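Local atomic coordinates of uncharacterized protein (PDB entry 2Q30), a protein that is of unknown function but folds as a small RmlC-like cupin, a double-stranded beta-helix barrel that assembles as a pair of identical subunits. Residues L57-L62 / A82-P87; V36-K41 / V102-A107. All coordinates share one frame; numbering follows the deposited sequence. Where two conformers were deposited one is given.

Interaction 1: residues L57-L62 / A82-P87; sequences LNIVVL and AVLVAP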
loop_
_atom_site.group_PDB
_atom_site.type_symbol
_atom_site.label_atom_id
_atom_site.label_comp_id
_atom_site.label_asym_id
_atom_site.label_seq_id
_atom_site.Cartn_x
_atom_site.Cartn_y
_atom_site.Cartn_z
ATOM N N LEU A 57 11.260 -1.785 0.818
ATOM C CA LEU A 57 9.913 -2.272 0.552
ATOM C C LEU A 57 8.968 -1.722 1.588
ATOM O O LEU A 57 9.391 -1.352 2.685
ATOM C CB LEU A 57 9.791 -3.800 0.539
ATOM C CG LEU A 57 9.944 -4.573 1.866
ATOM C CD1 LEU A 57 9.341 -5.950 1.753
ATOM C CD2 LEU A 57 11.378 -4.651 2.253
ATOM N N ASN A 58 7.684 -1.680 1.239
ATOM C CA ASN A 58 6.671 -1.419 2.244
ATOM C C ASN A 58 5.674 -2.570 2.133
ATOM O O ASN A 58 5.422 -3.059 1.021
ATOM C CB ASN A 58 6.090 0.003 2.190
ATOM C CG ASN A 58 5.097 0.224 1.065
ATOM O OD1 ASN A 58 3.992 -0.269 1.096
ATOM N ND2 ASN A 58 5.464 1.061 0.134
ATOM N N ILE A 59 5.165 -3.027 3.262
ATOM C CA ILE A 59 4.183 -4.101 3.310
ATOM C C ILE A 59 2.948 -3.508 3.964
ATOM O O ILE A 59 3.019 -3.121 5.125
ATOM C CB ILE A 59 4.649 -5.308 4.120
ATOM C CG1 ILE A 59 5.974 -5.844 3.578
ATOM C CG2 ILE A 59 3.540 -6.377 4.135
ATOM C CD1 ILE A 59 6.514 -7.089 4.281
ATOM N N VAL A 60 1.829 -3.480 3.239
ATOM C CA VAL A 60 0.582 -2.914 3.739
ATOM C C VAL A 60 -0.418 -4.031 4.001
ATOM O O VAL A 60 -0.675 -4.826 3.119
ATOM C CB VAL A 60 -0.023 -1.944 2.704
ATOM C CG1 VAL A 60 -1.282 -1.265 3.308
ATOM C CG2 VAL A 60 1.028 -0.912 2.320
ATOM N N VAL A 61 -0.988 -4.086 5.207
ATOM C CA VAL A 61 -1.978 -5.112 5.535
ATOM C C VAL A 61 -3.328 -4.587 5.032
ATOM O O VAL A 61 -3.849 -3.618 5.558
ATOM C CB VAL A 61 -2.061 -5.446 7.047
ATOM C CG1 VAL A 61 -3.042 -6.571 7.275
ATOM C CG2 VAL A 61 -0.668 -5.815 7.599
ATOM N N LEU A 62 -3.864 -5.252 4.021
ATOM C CA LEU A 62 -5.141 -4.885 3.405
ATOM C C LEU A 62 -6.325 -5.467 4.120
ATOM O O LEU A 62 -7.381 -4.859 4.149
ATOM C CB LEU A 62 -5.201 -5.414 1.985
ATOM C CG LEU A 62 -4.077 -5.039 1.039
ATOM C CD1 LEU A 62 -4.279 -5.809 -0.262
ATOM C CD2 LEU A 62 -4.052 -3.535 0.825
ATOM N N ALA A 82 -1.877 -1.771 8.851
ATOM C CA ALA A 82 -0.508 -1.552 9.299
ATOM C C ALA A 82 0.389 -1.592 8.092
ATOM O O ALA A 82 0.099 -2.300 7.118
ATOM C CB ALA A 82 -0.073 -2.596 10.337
ATOM N N VAL A 83 1.462 -0.790 8.128
ATOM C CA VAL A 83 2.454 -0.755 7.060
ATOM C C VAL A 83 3.831 -0.903 7.666
ATOM O O VAL A 83 4.133 -0.219 8.627
ATOM C CB VAL A 83 2.382 0.551 6.172
ATOM C CG1 VAL A 83 2.509 1.785 6.971
ATOM C CG2 VAL A 83 3.447 0.531 5.082
ATOM N N LEU A 84 4.622 -1.826 7.125
ATOM C CA LEU A 84 6.007 -2.041 7.521
ATOM C C LEU A 84 6.824 -1.411 6.422
ATOM O O LEU A 84 6.483 -1.626 5.278
ATOM C CB LEU A 84 6.317 -3.526 7.533
ATOM C CG LEU A 84 7.763 -3.960 7.816
ATOM C CD1 LEU A 84 8.129 -3.708 9.244
ATOM C CD2 LEU A 84 7.869 -5.438 7.457
ATOM N N VAL A 85 7.862 -0.635 6.763
ATOM C CA VAL A 85 8.818 -0.116 5.788
ATOM C C VAL A 85 10.194 -0.633 6.203
ATOM O O VAL A 85 10.587 -0.503 7.357
ATOM C CB VAL A 85 8.857 1.418 5.677
ATOM C CG1 VAL A 85 9.729 1.849 4.417
ATOM C CG2 VAL A 85 7.461 1.979 5.530
ATOM N N ALA A 86 10.931 -1.167 5.245
ATOM C CA ALA A 86 12.226 -1.744 5.525
ATOM C C ALA A 86 13.108 -1.789 4.303
ATOM O O ALA A 86 12.598 -1.825 3.185
ATOM C CB ALA A 86 12.043 -3.190 6.083
ATOM N N PRO A 87 14.447 -1.746 4.516
ATOM C CA PRO A 87 15.343 -2.026 3.405
ATOM C C PRO A 87 15.091 -3.475 2.911
ATOM O O PRO A 87 14.726 -4.360 3.702
ATOM C CB PRO A 87 16.754 -1.880 4.031
ATOM C CG PRO A 87 16.554 -1.001 5.212
ATOM C CD PRO A 87 15.205 -1.405 5.738
#
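Strands 57-62 and 82-87 run antiparallel, their axes 167° apart, and five backbone hydrogen bonds join them. L57 and A86 bond to each other in both directions, as do I59 and L84, and V61 N closes the row on A82 O. The bond from L57 N to A86 O, 2.7 Å, arrives nearly along the C=O axis, whereas both bonds of the I59-L84 pair are bent at the oxygen and stay in the carbonyl plane. Between them the non-hydrogen-bonded pairs N58-V85 and V60-V83 bring their CA-H groups up to carbonyls, N58 CA lying 3.0 Å from L84 O.

Side chains alternate between two faces. On one, I59 and L84 lie side by side and meet at their tips, CD1 of I59 3.8 Å from CD2 of L84; CG of L84, anti to the backbone N (chi1 175°), carries CD2 to this meeting. L57 instead holds CG in the crowded position between N and the carbonyl carbon (chi1 70°); with CG so placed, CD2 comes 3.2 Å from A86 O, beside the small side chain of A86. Long aliphatic chains suit this face because it looks into the barrel, where F68 covers I59 and L84 and V94 also packs on I59.

N58, V60, V83 and V85 occupy the other face. CG2 of V60 sits 3.9 Å from CG2 of V83, short beta-branched side chains that suit an extended strand and lie side by side here. N58, its CG also in the crowded position, crosses V83 obliquely, and its ND2 forms a weak hydrogen bond with T105 OG1 of the second subunit, while V60 packs on L62 there. Residues 82-85 also pair with a strand of that subunit, so the sheet continues across the dimer interface. Apolar barrel lining on one face and subunit contacts on the other fit the double-stranded beta-helix of a dimeric cupin.

Interaction 2: residues V36-K41 / V102-A107; sequences VSFTFK and VLVTIA
V102 and V36 bury the most surface where strands 36-40 and 102-107 meet antiparallel, with V104 next. V36 and V104 form a hydrogen-bonded pair, and V104 N reaches V36 O over 2.7 Å, nearly along the C=O axis. Their side chains lie alongside each other on one face: CG2 of V36, in the crowded position between N and the carbonyl carbon, comes 3.9 Å from CB of V104.

V102 pairs with F38 through two bonds of 3.0 Å, F38 N to V102 O and V102 N to F38 O. In the first, the donor stands above the carbonyl plane. A single methyl of V102, CG2, serves two phenylalanines: it lies 3.8 Å from F38 CB and meets the F40 ring in plane at its edge, 3.9 Å from CE2. V104 CG2 in turn touches the F38 ring at the edge, 3.6 Å from CE1, the F38 side chain crossing it obliquely. Branched valines suit extended backbone and offer methyls to these rings, while from the adjoining strand I59 packs on V102 and V104, and L57 on V104. The amides and carbonyls of V36, F38, V102 and V104 are paired across the strands, so the side chains of this face can meet by apolar contact.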
loop_
_atom_site.group_PDB
_atom_site.type_symbol
_atom_site.label_atom_id
_atom_site.label_comp_id
_atom_site.label_asym_id
_atom_site.label_seq_id
_atom_site.Cartn_x
_atom_site.Cartn_y
_atom_site.Cartn_z
ATOM N N VAL A 36 3.515 -6.621 -5.418
ATOM C CA VAL A 36 3.037 -7.996 -5.312
ATOM C C VAL A 36 2.210 -8.190 -4.050
ATOM O O VAL A 36 2.484 -7.571 -3.006
ATOM C CB VAL A 36 4.224 -9.002 -5.311
ATOM C CG1 VAL A 36 4.819 -9.100 -6.692
ATOM C CG2 VAL A 36 5.284 -8.606 -4.271
ATOM N N SER A 37 1.196 -9.039 -4.153
ATOM C CA SER A 37 0.330 -9.343 -3.042
ATOM C C SER A 37 0.648 -10.741 -2.552
ATOM O O SER A 37 1.160 -11.574 -3.314
ATOM C CB SER A 37 -1.145 -9.229 -3.405
ATOM O OG SER A 37 -1.543 -10.194 -4.336
ATOM N N PHE A 38 0.356 -10.960 -1.269
ATOM C CA PHE A 38 0.487 -12.269 -0.611
ATOM C C PHE A 38 -0.810 -12.507 0.140
ATOM O O PHE A 38 -1.244 -11.639 0.896
ATOM C CB PHE A 38 1.681 -12.313 0.305
ATOM C CG PHE A 38 2.993 -12.140 -0.397
ATOM C CD1 PHE A 38 3.538 -10.880 -0.591
ATOM C CD2 PHE A 38 3.714 -13.257 -0.845
ATOM C CE1 PHE A 38 4.777 -10.735 -1.236
ATOM C CE2 PHE A 38 4.926 -13.118 -1.487
ATOM C CZ PHE A 38 5.473 -11.862 -1.674
ATOM N N THR A 39 -1.471 -13.632 -0.141
ATOM C CA THR A 39 -2.755 -13.969 0.480
ATOM C C THR A 39 -2.516 -15.230 1.304
ATOM O O THR A 39 -1.996 -16.232 0.798
ATOM C CB THR A 39 -3.863 -14.179 -0.536
ATOM O OG1 THR A 39 -3.883 -13.060 -1.458
ATOM C CG2 THR A 39 -5.208 -14.326 0.181
ATOM N N PHE A 40 -2.892 -15.143 2.567
ATOM C CA PHE A 40 -2.649 -16.174 3.533
ATOM C C PHE A 40 -3.918 -16.659 4.169
ATOM O O PHE A 40 -4.804 -15.861 4.475
ATOM C CB PHE A 40 -1.838 -15.589 4.694
ATOM C CG PHE A 40 -0.572 -14.903 4.291
ATOM C CD1 PHE A 40 0.606 -15.610 4.179
ATOM C CD2 PHE A 40 -0.551 -13.524 4.059
ATOM C CE1 PHE A 40 1.801 -14.967 3.832
ATOM C CE2 PHE A 40 0.639 -12.879 3.716
ATOM C CZ PHE A 40 1.813 -13.612 3.614
ATOM N N LYS A 41 -3.981 -17.972 4.373
ATOM C CA LYS A 41 -4.957 -18.563 5.270
ATOM C C LYS A 41 -4.319 -18.358 6.639
ATOM O O LYS A 41 -3.087 -18.208 6.745
ATOM C CB LYS A 41 -5.188 -20.058 5.028
ATOM C CG LYS A 41 -5.938 -20.424 3.741
ATOM C CD LYS A 41 -7.374 -19.862 3.670
ATOM C CE LYS A 41 -8.360 -20.390 4.710
ATOM N NZ LYS A 41 -9.665 -19.617 4.630
ATOM N N VAL A 102 -1.815 -8.988 2.120
ATOM C CA VAL A 102 -0.902 -7.850 2.165
ATOM C C VAL A 102 -0.445 -7.468 0.768
ATOM O O VAL A 102 -0.480 -8.289 -0.131
ATOM C CB VAL A 102 0.340 -8.110 3.077
ATOM C CG1 VAL A 102 -0.121 -8.436 4.495
ATOM C CG2 VAL A 102 1.247 -9.197 2.504
ATOM N N LEU A 103 -0.031 -6.210 0.624
ATOM C CA LEU A 103 0.502 -5.674 -0.620
ATOM C C LEU A 103 1.909 -5.215 -0.346
ATOM O O LEU A 103 2.142 -4.470 0.590
ATOM C CB LEU A 103 -0.330 -4.490 -1.098
ATOM C CG LEU A 103 0.003 -4.005 -2.520
ATOM C CD1 LEU A 103 -0.216 -5.110 -3.570
ATOM C CD2 LEU A 103 -0.873 -2.785 -2.840
ATOM N N VAL A 104 2.835 -5.646 -1.184
ATOM C CA VAL A 104 4.226 -5.296 -1.048
ATOM C C VAL A 104 4.619 -4.460 -2.240
ATOM O O VAL A 104 4.358 -4.870 -3.343
ATOM C CB VAL A 104 5.105 -6.570 -0.980
ATOM C CG1 VAL A 104 6.621 -6.190 -0.835
ATOM C CG2 VAL A 104 4.638 -7.451 0.159
ATOM N N THR A 105 5.245 -3.308 -1.994
ATOM C CA THR A 105 5.792 -2.405 -3.010
ATOM C C THR A 105 7.290 -2.318 -2.732
ATOM O O THR A 105 7.694 -1.995 -1.616
ATOM C CB THR A 105 5.157 -1.002 -2.973
ATOM O OG1 THR A 105 3.740 -1.154 -3.163
ATOM C CG2 THR A 105 5.744 -0.128 -4.105
ATOM N N ILE A 106 8.080 -2.626 -3.744
ATOM C CA ILE A 106 9.534 -2.710 -3.676
ATOM C C ILE A 106 10.089 -1.689 -4.656
ATOM O O ILE A 106 9.726 -1.737 -5.821
ATOM C CB ILE A 106 10.006 -4.131 -4.070
ATOM C CG1 ILE A 106 9.211 -5.220 -3.306
ATOM C CG2 ILE A 106 11.497 -4.252 -3.845
ATOM C CD1 ILE A 106 9.459 -6.629 -3.824
ATOM N N ALA A 107 10.942 -0.776 -4.178
ATOM C CA ALA A 107 11.544 0.301 -5.005
ATOM C C ALA A 107 13.009 0.584 -4.632
ATOM O O ALA A 107 13.320 0.691 -3.448
ATOM C CB ALA A 107 10.767 1.575 -4.880
#

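Overall arrangement
Interactions 1 and 2 belong to one antiparallel sheet of the cupin barrel, with centres about 9 Å apart. Four of its strands follow in the order 34-40, 100-107, 56-63, 82-87, with 23-29 beyond the first, so the two contacts flank the junction of 100-107 with 56-63. There V60 N to L103 O and N58 N to T105 O are probable hydrogen bonds that join the pairs directly. Along the chain, interaction 1 is nested inside the loop that interaction 2 closes: the segments of interaction 2 are 61 residues apart and those of interaction 1 only 20. Both contacts also reach the second subunit, making this sheet at once a wall of the barrel and part of the dimer interface.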